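Local coordinates for protein pectinesterase (Sitophilus oryzae, PDB 4PMH) that hydrolyses the methyl esters of pectin to free galacturonosyl carboxylates and methanol, and probably serves the weevil in digesting plant cell walls, at residues 131-136 / 153-158; 57-62 / 80-85; 48-53 / 121-126; 181-186 / 214-219. All coordinates share one frame; numbering follows the deposited sequence.

In the fold
Pectinesterases fold as a right-handed parallel beta-helix, and these contacts run from its interior toward the capped N-terminal end. Contact 4 is the most central: it is fully buried, joins two different sheets through the core, and relies on a bridging water. Contact 1 is also buried but lies outside the coil, where a helix meets strand 152-154 through methionine and tryptophan. Contacts 2 and 3 are partly buried and share helix 51-61, which rests on the 80-85 segment through aliphatic groups and a water, and on the 121-126 loop through mixed apolar and amide contacts. Strands 80-82, 152-154 and 181-183 are successive neighbours in one sheet, so contacts 2, 1 and 4 follow one another along it.

Contact 1. Residues 131-136 / 153-158; sequences YSMYNS and WVKAPA
The Trp153 indole carries the methyl group of Met133 on one face, CE standing 3.4 Å above the ring plane and displaced toward the rim. This is a CH-pi contact and part of a Met-aromatic pair, made where helix 131-138 lies against the sheet of the parallel beta-helix that includes strands 80-82, 152-154 and 181-183. Met133 CE is 3.5 Å from both Trp153 CG and CD2 and sits over the five-membered ring 22° off its normal. Met133 SD is higher, 5.3 Å from the centroid of the Trp153 five-membered ring, so the methyl does the real touching. A bend at chi3 (66°) in the otherwise extended Met133 chain brings CE down onto the indole. Beside it, the aliphatic part of Lys155 runs past Met133 in the opposite sense, its CD 3.7 Å from Met133 CE.

Backbone bonds from Trp153 to Val80 and Ile82 hold its strand in the sheet, while Met133 also touches Tyr81 of strand 80-82. Replacing Trp153 with alanine is likely to leave the methionine methyl without its aromatic seat and open a gap between helix and sheet. The indole lies about 12 Å, side chain to side chain, from Trp292, which by similarity binds substrate. One turn along the helix, Ser136 OG hydrogen-bonds Met133 O at 2.9 Å, the donor tilted 24° from the carbonyl plane.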
loop_
_atom_site.group_PDB
_atom_site.type_symbol
_atom_site.label_atom_id
_atom_site.label_comp_id
_atom_site.label_asym_id
_atom_site.label_seq_id
_atom_site.Cartn_x
_atom_site.Cartn_y
_atom_site.Cartn_z
ATOM N N TYR A 131 -6.169 -20.739 -8.688
ATOM C CA TYR A 131 -6.352 -21.817 -7.719
ATOM C C TYR A 131 -5.100 -22.021 -6.855
ATOM O O TYR A 131 -5.205 -22.254 -5.646
ATOM C CB TYR A 131 -6.759 -23.129 -8.416
ATOM C CG TYR A 131 -7.050 -24.239 -7.425
ATOM C CD1 TYR A 131 -8.279 -24.324 -6.790
ATOM C CD2 TYR A 131 -6.080 -25.167 -7.093
ATOM C CE1 TYR A 131 -8.537 -25.326 -5.862
ATOM C CE2 TYR A 131 -6.333 -26.172 -6.169
ATOM C CZ TYR A 131 -7.552 -26.240 -5.563
ATOM O OH TYR A 131 -7.809 -27.241 -4.656
ATOM N N SER A 132 -3.924 -21.912 -7.466
ATOM C CA SER A 132 -2.670 -22.096 -6.730
ATOM C C SER A 132 -2.503 -21.045 -5.620
ATOM O O SER A 132 -2.040 -21.365 -4.519
ATOM C CB SER A 132 -1.467 -22.105 -7.674
ATOM O OG SER A 132 -1.466 -20.962 -8.527
ATOM N N MET A 133 -2.922 -19.807 -5.880
ATOM C CA MET A 133 -2.920 -18.792 -4.815
ATOM C C MET A 133 -3.832 -19.226 -3.665
ATOM O O MET A 133 -3.410 -19.240 -2.515
ATOM C CB MET A 133 -3.359 -17.419 -5.335
ATOM C CG MET A 133 -2.388 -16.789 -6.312
ATOM S SD MET A 133 -3.071 -15.319 -7.115
ATOM C CE MET A 133 -3.218 -14.187 -5.735
ATOM N N TYR A 134 -5.080 -19.565 -3.986
ATOM C CA TYR A 134 -6.050 -20.012 -2.965
ATOM C C TYR A 134 -5.522 -21.227 -2.183
ATOM O O TYR A 134 -5.492 -21.241 -0.926
ATOM C CB TYR A 134 -7.427 -20.293 -3.604
ATOM C CG TYR A 134 -8.293 -21.204 -2.759
ATOM C CD1 TYR A 134 -8.865 -20.747 -1.577
ATOM C CD2 TYR A 134 -8.497 -22.532 -3.114
ATOM C CE1 TYR A 134 -9.631 -21.580 -0.774
ATOM C CE2 TYR A 134 -9.272 -23.374 -2.317
ATOM C CZ TYR A 134 -9.830 -22.891 -1.146
ATOM O OH TYR A 134 -10.613 -23.713 -0.344
ATOM N N ASN A 135 -5.072 -22.232 -2.925
ATOM C CA ASN A 135 -4.578 -23.458 -2.323
ATOM C C ASN A 135 -3.359 -23.240 -1.412
ATOM O O ASN A 135 -3.245 -23.869 -0.360
ATOM C CB ASN A 135 -4.275 -24.511 -3.390
ATOM C CG ASN A 135 -3.885 -25.852 -2.780
ATOM O OD1 ASN A 135 -4.517 -26.328 -1.826
ATOM N ND2 ASN A 135 -2.837 -26.459 -3.315
ATOM N N SER A 136 -2.471 -22.329 -1.791
ATOM C CA SER A 136 -1.304 -22.024 -0.965
ATOM C C SER A 136 -1.703 -21.399 0.370
ATOM O O SER A 136 -1.045 -21.622 1.374
ATOM C CB SER A 136 -0.327 -21.097 -1.696
ATOM O OG SER A 136 -0.755 -19.756 -1.582
ATOM N N TRP A 153 -5.671 -9.160 -4.274
ATOM C CA TRP A 153 -4.281 -9.600 -4.371
ATOM C C TRP A 153 -3.837 -9.583 -5.841
ATOM O O TRP A 153 -4.319 -10.366 -6.642
ATOM C CB TRP A 153 -4.164 -11.015 -3.804
ATOM C CG TRP A 153 -2.756 -11.498 -3.532
ATOM C CD1 TRP A 153 -1.583 -11.006 -4.045
ATOM C CD2 TRP A 153 -2.393 -12.607 -2.706
ATOM N NE1 TRP A 153 -0.516 -11.728 -3.570
ATOM C CE2 TRP A 153 -0.989 -12.721 -2.748
ATOM C CE3 TRP A 153 -3.123 -13.503 -1.912
ATOM C CZ2 TRP A 153 -0.300 -13.684 -2.023
ATOM C CZ3 TRP A 153 -2.440 -14.474 -1.203
ATOM C CH2 TRP A 153 -1.041 -14.555 -1.255
ATOM N N VAL A 154 -2.930 -8.672 -6.186
ATOM C CA VAL A 154 -2.522 -8.474 -7.577
ATOM C C VAL A 154 -1.107 -9.006 -7.767
ATOM O O VAL A 154 -0.162 -8.443 -7.217
ATOM C CB VAL A 154 -2.542 -6.985 -7.961
ATOM C CG1 VAL A 154 -2.161 -6.799 -9.425
ATOM C CG2 VAL A 154 -3.898 -6.376 -7.678
ATOM N N LYS A 155 -0.988 -10.089 -8.538
ATOM C CA LYS A 155 0.283 -10.677 -8.949
ATOM C C LYS A 155 0.524 -10.584 -10.453
ATOM O O LYS A 155 1.343 -11.324 -10.964
ATOM C CB LYS A 155 0.327 -12.161 -8.544
ATOM C CG LYS A 155 0.404 -12.364 -7.045
ATOM C CD LYS A 155 0.343 -13.836 -6.648
ATOM C CE LYS A 155 1.717 -14.496 -6.620
ATOM N NZ LYS A 155 2.509 -14.140 -5.411
ATOM N N ALA A 156 -0.186 -9.714 -11.165
ATOM C CA ALA A 156 0.041 -9.524 -12.585
ATOM C C ALA A 156 0.444 -8.081 -12.820
ATOM O O ALA A 156 -0.019 -7.186 -12.119
ATOM C CB ALA A 156 -1.221 -9.843 -13.387
ATOM N N PRO A 157 1.314 -7.846 -13.813
ATOM C CA PRO A 157 1.664 -6.474 -14.181
ATOM C C PRO A 157 0.544 -5.769 -14.920
ATOM O O PRO A 157 -0.349 -6.411 -15.437
ATOM C CB PRO A 157 2.882 -6.643 -15.105
ATOM C CG PRO A 157 2.792 -8.024 -15.628
ATOM C CD PRO A 157 2.073 -8.851 -14.587
ATOM N N ALA A 158 0.577 -4.442 -14.940
ATOM C CA ALA A 158 -0.304 -3.672 -15.829
ATOM C C ALA A 158 -1.785 -3.611 -15.418
ATOM O O ALA A 158 -2.651 -3.216 -16.214
ATOM C CB ALA A 158 -0.199 -4.224 -17.252
#

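Contact 2. Residues 57-62 / 80-85; sequences AAINAG and VYIPNT. Unlike the reference sequence in segment 57-62: Ala61 (reference Thr).
Thr85 OG1 has two hydrogen-bonding partners: the backbone N of Val87 and a water 2.8 Å away. The same water donates to Ile59 O at 3.0 Å, so it ties the last turn of helix 51-61 to the segment that follows strand 80-82. Beside this bridge the contact is aliphatic, and Ile59 carries it. Ile59 CG2 lies 3.8 Å from Thr85 OG1, while CG1 and CD1 both approach the threonine methyl CG2.

The longer branch of Ile59 is fully extended (chi2 -179°), which carries CD1 beyond Thr85 to the proline ring. There Ile59 CD1 meets Pro83 CD at 3.4 Å, tighter than ordinary van der Waals contact between carbons, with Pro83 CG slightly farther off. Ile82 is the looser neighbour, its CG2 4.2 Å from Ile59 CD1. Thus one isoleucine spans three residues, from a partly polar threonine to a buried branched chain.

Strand 80-82 is an edge strand of its sheet, and Ile59 and Ile82 both also touch Leu89 on strand 89-93. Helix 51-61 packs over the N-terminal end of the parallel beta-helix, as in other pectinesterases, with Ala58 reaching Tyr42 of strand 42-44.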
loop_
_atom_site.group_PDB
_atom_site.type_symbol
_atom_site.label_atom_id
_atom_site.label_comp_id
_atom_site.label_asym_id
_atom_site.label_seq_id
_atom_site.Cartn_x
_atom_site.Cartn_y
_atom_site.Cartn_z
ATOM N N ALA A 57 -12.444 -15.158 -16.461
ATOM C CA ALA A 57 -12.823 -15.103 -17.881
ATOM C C ALA A 57 -11.827 -14.286 -18.693
ATOM O O ALA A 57 -11.376 -14.727 -19.752
ATOM C CB ALA A 57 -14.234 -14.545 -18.061
ATOM N N ALA A 58 -11.490 -13.105 -18.178
ATOM C CA ALA A 58 -10.544 -12.202 -18.841
ATOM C C ALA A 58 -9.136 -12.812 -18.968
ATOM O O ALA A 58 -8.505 -12.737 -20.027
ATOM C CB ALA A 58 -10.486 -10.867 -18.104
ATOM N N ILE A 59 -8.650 -13.442 -17.897
ATOM C CA ILE A 59 -7.330 -14.054 -17.926
ATOM C C ILE A 59 -7.297 -15.259 -18.876
ATOM O O ILE A 59 -6.386 -15.363 -19.716
ATOM C CB ILE A 59 -6.875 -14.459 -16.515
ATOM C CG1 ILE A 59 -6.651 -13.198 -15.687
ATOM C CG2 ILE A 59 -5.609 -15.330 -16.588
ATOM C CD1 ILE A 59 -6.176 -13.454 -14.277
ATOM N N ASN A 60 -8.301 -16.132 -18.765
ATOM C CA ASN A 60 -8.358 -17.357 -19.562
ATOM C C ASN A 60 -8.474 -17.049 -21.066
ATOM O O ASN A 60 -7.936 -17.787 -21.890
ATOM C CB ASN A 60 -9.516 -18.254 -19.141
ATOM C CG ASN A 60 -9.317 -18.889 -17.769
ATOM O OD1 ASN A 60 -8.189 -19.143 -17.319
ATOM N ND2 ASN A 60 -10.424 -19.141 -17.090
ATOM N N ALA A 61 -9.113 -15.945 -21.416
ATOM C CA ALA A 61 -9.294 -15.607 -22.829
ATOM C C ALA A 61 -8.014 -15.132 -23.473
ATOM O O ALA A 61 -7.922 -15.115 -24.696
ATOM C CB ALA A 61 -10.380 -14.575 -23.009
ATOM N N GLY A 62 -7.042 -14.725 -22.660
ATOM C CA GLY A 62 -5.713 -14.413 -23.147
ATOM C C GLY A 62 -5.681 -13.161 -23.996
ATOM O O GLY A 62 -6.576 -12.333 -23.926
ATOM N N VAL A 80 -10.535 -11.102 -4.356
ATOM C CA VAL A 80 -10.245 -10.976 -5.792
ATOM C C VAL A 80 -8.760 -11.243 -5.974
ATOM O O VAL A 80 -7.926 -10.515 -5.422
ATOM C CB VAL A 80 -10.589 -9.569 -6.310
ATOM C CG1 VAL A 80 -10.349 -9.468 -7.812
ATOM C CG2 VAL A 80 -12.021 -9.212 -5.960
ATOM N N TYR A 81 -8.436 -12.314 -6.697
ATOM C CA TYR A 81 -7.067 -12.752 -6.890
ATOM C C TYR A 81 -6.750 -12.592 -8.364
ATOM O O TYR A 81 -7.440 -13.166 -9.218
ATOM C CB TYR A 81 -6.867 -14.220 -6.506
ATOM C CG TYR A 81 -6.876 -14.561 -5.021
ATOM C CD1 TYR A 81 -6.958 -13.587 -4.041
ATOM C CD2 TYR A 81 -6.771 -15.888 -4.605
ATOM C CE1 TYR A 81 -6.968 -13.926 -2.700
ATOM C CE2 TYR A 81 -6.755 -16.237 -3.260
ATOM C CZ TYR A 81 -6.861 -15.251 -2.317
ATOM O OH TYR A 81 -6.873 -15.586 -0.977
ATOM N N ILE A 82 -5.720 -11.800 -8.651
ATOM C CA ILE A 82 -5.198 -11.672 -10.021
ATOM C C ILE A 82 -3.863 -12.391 -10.087
ATOM O O ILE A 82 -2.857 -11.847 -9.653
ATOM C CB ILE A 82 -4.976 -10.212 -10.490
ATOM C CG1 ILE A 82 -6.103 -9.273 -10.055
ATOM C CG2 ILE A 82 -4.726 -10.192 -11.996
ATOM C CD1 ILE A 82 -7.406 -9.374 -10.806
ATOM N N PRO A 83 -3.840 -13.629 -10.614
ATOM C CA PRO A 83 -2.586 -14.348 -10.784
ATOM C C PRO A 83 -1.777 -13.775 -11.948
ATOM O O PRO A 83 -2.313 -13.045 -12.768
ATOM C CB PRO A 83 -3.047 -15.771 -11.093
ATOM C CG PRO A 83 -4.317 -15.569 -11.836
ATOM C CD PRO A 83 -4.967 -14.366 -11.205
ATOM N N ASN A 84 -0.506 -14.137 -12.026
ATOM C CA ASN A 84 0.368 -13.613 -13.080
ATOM C C ASN A 84 -0.206 -13.958 -14.455
ATOM O O ASN A 84 -0.634 -15.083 -14.680
ATOM C CB ASN A 84 1.789 -14.158 -12.938
ATOM C CG ASN A 84 2.843 -13.260 -13.601
ATOM O OD1 ASN A 84 2.534 -12.367 -14.387
ATOM N ND2 ASN A 84 4.095 -13.509 -13.279
ATOM N N THR A 85 -0.268 -12.966 -15.338
ATOM C CA THR A 85 -0.838 -13.127 -16.667
ATOM C C THR A 85 -0.309 -11.999 -17.538
ATOM O O THR A 85 0.091 -10.976 -17.026
ATOM C CB THR A 85 -2.390 -13.059 -16.652
ATOM O OG1 THR A 85 -2.894 -13.030 -17.990
ATOM C CG2 THR A 85 -2.907 -11.801 -15.930
HETATM O O HOH W 1 -3.366 -15.364 -19.380
#

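Contact 3. Residues 48-53 / 121-126; sequences YNTIQA and GSLFNS
Thr50 and Leu123 meet methyl to methyl, Thr50 CG2 lying 3.6 Å from Leu123 CD2, the two chains running alongside in opposite senses. Next to them Gln52 crosses Phe124 at about a right angle. Gln52 CG is 3.8 Å and Gln52 OE1 4.0 Å from Phe124 CE1, the amide and ring planes being 35° apart. A bend at chi2 (57°) folds the glutamine chain so that CG, CD and OE1 all border that part of the ring.

The amide itself is fixed from outside this pair: OE1 accepts from Tyr81 N, and NE2 bonds Asn56 OD1 one turn farther along the helix. A leucine in place of Gln52 would probably leave the Tyr81 amide without this acceptor and the Asn56 side chain without its mate. Thr50 is set by its role as N-cap, with OG1 accepting from Ala53 N at 3.2 Å. Phe124 is positioned by stacking on Tyr134 and by meeting the ring of Tyr81.

The contact thus fastens the start of helix 51-61 to the loop between helices 113-120 and 131-138, with strand 80-82 alongside both.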
loop_
_atom_site.group_PDB
_atom_site.type_symbol
_atom_site.label_atom_id
_atom_site.label_comp_id
_atom_site.label_asym_id
_atom_site.label_seq_id
_atom_site.Cartn_x
_atom_site.Cartn_y
_atom_site.Cartn_z
ATOM N N TYR A 48 -21.416 -12.014 -14.786
ATOM C CA TYR A 48 -20.589 -12.685 -13.791
ATOM C C TYR A 48 -21.184 -12.394 -12.429
ATOM O O TYR A 48 -21.540 -11.269 -12.155
ATOM C CB TYR A 48 -19.101 -12.221 -13.954
ATOM C CG TYR A 48 -18.613 -12.578 -15.329
ATOM C CD1 TYR A 48 -18.083 -13.838 -15.584
ATOM C CD2 TYR A 48 -18.798 -11.715 -16.412
ATOM C CE1 TYR A 48 -17.716 -14.205 -16.860
ATOM C CE2 TYR A 48 -18.436 -12.084 -17.693
ATOM C CZ TYR A 48 -17.883 -13.334 -17.903
ATOM O OH TYR A 48 -17.541 -13.791 -19.134
ATOM N N ASN A 49 -21.371 -13.421 -11.597
ATOM C CA ASN A 49 -21.995 -13.231 -10.278
ATOM C C ASN A 49 -20.999 -13.253 -9.115
ATOM O O ASN A 49 -21.403 -13.025 -7.977
ATOM C CB ASN A 49 -23.116 -14.265 -10.019
ATOM C CG ASN A 49 -24.289 -14.121 -10.983
ATOM O OD1 ASN A 49 -24.286 -13.250 -11.853
ATOM N ND2 ASN A 49 -25.275 -14.995 -10.850
ATOM N N THR A 50 -19.737 -13.593 -9.390
ATOM C CA THR A 50 -18.626 -13.284 -8.495
ATOM C C THR A 50 -17.615 -12.459 -9.300
ATOM O O THR A 50 -17.577 -12.545 -10.530
ATOM C CB THR A 50 -17.937 -14.545 -7.966
ATOM O OG1 THR A 50 -17.387 -15.281 -9.060
ATOM C CG2 THR A 50 -18.908 -15.429 -7.201
ATOM N N ILE A 51 -16.787 -11.687 -8.605
ATOM C CA ILE A 51 -15.745 -10.910 -9.267
ATOM C C ILE A 51 -14.677 -11.847 -9.815
ATOM O O ILE A 51 -14.210 -11.677 -10.957
ATOM C CB ILE A 51 -15.106 -9.849 -8.340
ATOM C CG1 ILE A 51 -16.170 -8.885 -7.790
ATOM C CG2 ILE A 51 -14.019 -9.067 -9.107
ATOM C CD1 ILE A 51 -15.787 -8.206 -6.490
ATOM N N GLN A 52 -14.313 -12.857 -9.019
ATOM C CA GLN A 52 -13.296 -13.834 -9.427
ATOM C C GLN A 52 -13.665 -14.420 -10.789
ATOM O O GLN A 52 -12.799 -14.583 -11.631
ATOM C CB GLN A 52 -13.124 -14.964 -8.394
ATOM C CG GLN A 52 -11.837 -15.775 -8.600
ATOM C CD GLN A 52 -10.595 -14.894 -8.553
ATOM O OE1 GLN A 52 -10.389 -14.154 -7.593
ATOM N NE2 GLN A 52 -9.790 -14.935 -9.615
ATOM N N ALA A 53 -14.946 -14.735 -10.989
ATOM C CA ALA A 53 -15.404 -15.311 -12.257
ATOM C C ALA A 53 -15.142 -14.401 -13.451
ATOM O O ALA A 53 -14.801 -14.877 -14.524
ATOM C CB ALA A 53 -16.879 -15.679 -12.200
ATOM N N GLY A 121 -13.600 -20.407 -0.069
ATOM C CA GLY A 121 -13.312 -21.612 -0.814
ATOM C C GLY A 121 -14.223 -21.811 -2.006
ATOM O O GLY A 121 -13.789 -22.317 -3.054
ATOM N N SER A 122 -15.482 -21.397 -1.865
ATOM C CA SER A 122 -16.452 -21.558 -2.937
ATOM C C SER A 122 -16.184 -20.644 -4.135
ATOM O O SER A 122 -16.874 -20.737 -5.141
ATOM C CB SER A 122 -17.885 -21.361 -2.421
ATOM O OG SER A 122 -18.093 -20.051 -1.909
ATOM N N LEU A 123 -15.179 -19.790 -4.056
ATOM C CA LEU A 123 -14.803 -18.974 -5.209
ATOM C C LEU A 123 -13.852 -19.701 -6.164
ATOM O O LEU A 123 -13.585 -19.195 -7.264
ATOM C CB LEU A 123 -14.166 -17.662 -4.745
ATOM C CG LEU A 123 -15.115 -16.732 -3.994
ATOM C CD1 LEU A 123 -14.319 -15.663 -3.264
ATOM C CD2 LEU A 123 -16.128 -16.104 -4.948
ATOM N N PHE A 124 -13.351 -20.874 -5.757
ATOM C CA PHE A 124 -12.223 -21.492 -6.452
ATOM C C PHE A 124 -12.448 -22.967 -6.803
ATOM O O PHE A 124 -12.760 -23.785 -5.933
ATOM C CB PHE A 124 -10.936 -21.310 -5.637
ATOM C CG PHE A 124 -10.579 -19.871 -5.410
ATOM C CD1 PHE A 124 -9.951 -19.131 -6.407
ATOM C CD2 PHE A 124 -10.860 -19.259 -4.209
ATOM C CE1 PHE A 124 -9.631 -17.803 -6.214
ATOM C CE2 PHE A 124 -10.542 -17.936 -3.993
ATOM C CZ PHE A 124 -9.920 -17.200 -4.996
ATOM N N ASN A 125 -12.345 -23.272 -8.093
ATOM C CA ASN A 125 -12.262 -24.657 -8.572
ATOM C C ASN A 125 -10.807 -24.968 -8.942
ATOM O O ASN A 125 -10.050 -24.072 -9.361
ATOM C CB ASN A 125 -13.221 -24.863 -9.770
ATOM C CG ASN A 125 -13.158 -26.267 -10.358
ATOM O OD1 ASN A 125 -12.233 -26.593 -11.094
ATOM N ND2 ASN A 125 -14.171 -27.091 -10.070
ATOM N N SER A 126 -10.411 -26.231 -8.803
ATOM C CA SER A 126 -9.014 -26.637 -9.044
ATOM C C SER A 126 -8.514 -26.375 -10.468
ATOM O O SER A 126 -7.306 -26.317 -10.704
ATOM C CB SER A 126 -8.825 -28.119 -8.682
ATOM O OG SER A 126 -9.637 -28.907 -9.518
#

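Contact 4. Residues 181-186 / 214-219; sequences LQTNSD and SYYTNT
Thr183, Ser214 and Tyr216 converge on one buried water, the tight part of this contact. The water donates to Thr183 OG1 at 2.6 Å and makes equally short bonds, 2.6 Å each, to Ser214 OG and Tyr216 OH. It lies at the edge of the tyrosine ring, in its plane. Three bonds of this length should hold the water firmly and let it satisfy hydroxyls that do not bond one another: Thr183 OG1 and Ser214 OG are 4.4 Å apart. Thr183 OG1 also receives a weak bond from Gly205 N.

The direct packing is looser. Leu181 and Thr183 face Tyr216 from the opposite direction, and Thr183 CG2 comes no nearer than 3.8 Å to Tyr216 OH. With chi1 at 75°, Thr183 turns OG1 to the water and leaves CG2 to approach the phenol oxygen. Leu181 CD2 is 4.1 Å from Tyr216 OH. Farther out, beyond the bridging water, Asp186 makes a salt bridge with Arg213, the first residue of strand 213-217.

Strands 181-183 and 213-217 belong to different sheets; the axes of 181-183 and 214-217 come no closer than 10.7 Å, their N-to-C directions 144° apart. Between them Leu181 and Tyr216 both pack on Ile190, Leu195 and Leu202, while Tyr216 stacks on Phe236 from the neighbouring strand. Such aliphatic and stacked aromatic side chains on successive coils characterise the core of a right-handed parallel beta-helix.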
loop_
_atom_site.group_PDB
_atom_site.type_symbol
_atom_site.label_atom_id
_atom_site.label_comp_id
_atom_site.label_asym_id
_atom_site.label_seq_id
_atom_site.Cartn_x
_atom_site.Cartn_y
_atom_site.Cartn_z
ATOM N N LEU A 181 -5.467 -4.301 0.130
ATOM C CA LEU A 181 -4.844 -4.461 -1.178
ATOM C C LEU A 181 -3.375 -4.863 -1.030
ATOM O O LEU A 181 -2.631 -4.304 -0.190
ATOM C CB LEU A 181 -4.960 -3.159 -1.979
ATOM C CG LEU A 181 -4.306 -3.070 -3.346
ATOM C CD1 LEU A 181 -4.965 -4.072 -4.286
ATOM C CD2 LEU A 181 -4.361 -1.677 -3.972
ATOM N N GLN A 182 -2.963 -5.837 -1.846
ATOM C CA GLN A 182 -1.558 -6.220 -1.977
ATOM C C GLN A 182 -1.145 -6.217 -3.437
ATOM O O GLN A 182 -1.766 -6.911 -4.248
ATOM C CB GLN A 182 -1.288 -7.620 -1.425
ATOM C CG GLN A 182 0.167 -8.029 -1.632
ATOM C CD GLN A 182 0.496 -9.442 -1.210
ATOM O OE1 GLN A 182 1.570 -9.962 -1.548
ATOM N NE2 GLN A 182 -0.399 -10.064 -0.452
ATOM N N THR A 183 -0.072 -5.490 -3.755
ATOM C CA THR A 183 0.478 -5.484 -5.127
ATOM C C THR A 183 1.860 -6.169 -5.123
ATOM O O THR A 183 2.710 -5.882 -4.269
ATOM C CB THR A 183 0.568 -4.051 -5.744
ATOM O OG1 THR A 183 1.650 -3.332 -5.166
ATOM C CG2 THR A 183 -0.720 -3.256 -5.552
ATOM N N ASN A 184 2.057 -7.075 -6.081
ATOM C CA ASN A 184 3.278 -7.887 -6.203
ATOM C C ASN A 184 4.003 -7.696 -7.534
ATOM O O ASN A 184 5.052 -8.307 -7.754
ATOM C CB ASN A 184 2.880 -9.349 -6.048
ATOM C CG ASN A 184 4.058 -10.294 -5.990
ATOM O OD1 ASN A 184 4.259 -11.089 -6.904
ATOM N ND2 ASN A 184 4.802 -10.268 -4.893
ATOM N N SER A 185 3.473 -6.843 -8.403
ATOM C CA SER A 185 3.972 -6.716 -9.762
ATOM C C SER A 185 4.176 -5.281 -10.186
ATOM O O SER A 185 3.817 -4.356 -9.479
ATOM C CB SER A 185 2.972 -7.332 -10.732
ATOM O OG SER A 185 2.916 -8.718 -10.550
ATOM N N ASP A 186 4.725 -5.132 -11.381
ATOM C CA ASP A 186 5.141 -3.843 -11.920
ATOM C C ASP A 186 4.002 -3.230 -12.743
ATOM O O ASP A 186 3.182 -3.949 -13.311
ATOM C CB ASP A 186 6.394 -4.066 -12.791
ATOM C CG ASP A 186 7.074 -2.758 -13.244
ATOM O OD1 ASP A 186 7.176 -1.796 -12.463
ATOM O OD2 ASP A 186 7.541 -2.723 -14.402
ATOM N N SER A 214 4.272 1.203 -8.805
ATOM C CA SER A 214 2.823 1.406 -8.685
ATOM C C SER A 214 2.533 2.884 -8.550
ATOM O O SER A 214 3.355 3.637 -8.036
ATOM C CB SER A 214 2.209 0.597 -7.524
ATOM O OG SER A 214 2.917 0.751 -6.310
ATOM N N TYR A 215 1.372 3.288 -9.063
ATOM C CA TYR A 215 0.996 4.681 -9.143
ATOM C C TYR A 215 -0.425 4.825 -8.635
ATOM O O TYR A 215 -1.384 4.335 -9.276
ATOM C CB TYR A 215 1.061 5.168 -10.587
ATOM C CG TYR A 215 1.212 6.667 -10.776
ATOM C CD1 TYR A 215 0.813 7.582 -9.818
ATOM C CD2 TYR A 215 1.749 7.164 -11.953
ATOM C CE1 TYR A 215 0.968 8.951 -10.011
ATOM C CE2 TYR A 215 1.894 8.528 -12.158
ATOM C CZ TYR A 215 1.495 9.414 -11.172
ATOM O OH TYR A 215 1.641 10.775 -11.369
ATOM N N TYR A 216 -0.532 5.489 -7.496
ATOM C CA TYR A 216 -1.781 5.803 -6.828
ATOM C C TYR A 216 -2.154 7.257 -7.081
ATOM O O TYR A 216 -1.405 8.137 -6.770
ATOM C CB TYR A 216 -1.620 5.605 -5.327
ATOM C CG TYR A 216 -1.349 4.176 -4.963
ATOM C CD1 TYR A 216 -0.088 3.602 -5.157
ATOM C CD2 TYR A 216 -2.362 3.381 -4.451
ATOM C CE1 TYR A 216 0.145 2.261 -4.838
ATOM C CE2 TYR A 216 -2.143 2.067 -4.133
ATOM C CZ TYR A 216 -0.894 1.506 -4.331
ATOM O OH TYR A 216 -0.724 0.187 -4.003
ATOM N N THR A 217 -3.334 7.487 -7.633
ATOM C CA THR A 217 -3.846 8.822 -7.877
ATOM C C THR A 217 -5.245 8.940 -7.317
ATOM O O THR A 217 -6.037 8.002 -7.422
ATOM C CB THR A 217 -3.896 9.136 -9.387
ATOM O OG1 THR A 217 -4.423 8.012 -10.089
ATOM C CG2 THR A 217 -2.516 9.420 -9.900
ATOM N N ASN A 218 -5.536 10.093 -6.715
ATOM C CA ASN A 218 -6.857 10.409 -6.216
ATOM C C ASN A 218 -7.451 9.319 -5.353
ATOM O O ASN A 218 -8.595 8.991 -5.477
ATOM C CB ASN A 218 -7.775 10.756 -7.380
ATOM C CG ASN A 218 -7.220 11.884 -8.221
ATOM O OD1 ASN A 218 -6.266 11.706 -8.980
ATOM N ND2 ASN A 218 -7.782 13.060 -8.061
ATOM N N THR A 219 -6.647 8.796 -4.443
ATOM C CA THR A 219 -7.010 7.624 -3.688
ATOM C C THR A 219 -6.920 7.900 -2.177
ATOM O O THR A 219 -6.015 8.613 -1.695
ATOM C CB THR A 219 -6.148 6.436 -4.171
ATOM O OG1 THR A 219 -6.600 6.048 -5.479
ATOM C CG2 THR A 219 -6.227 5.228 -3.222
HETATM O O HOH W 2 1.626 -0.798 -4.677
#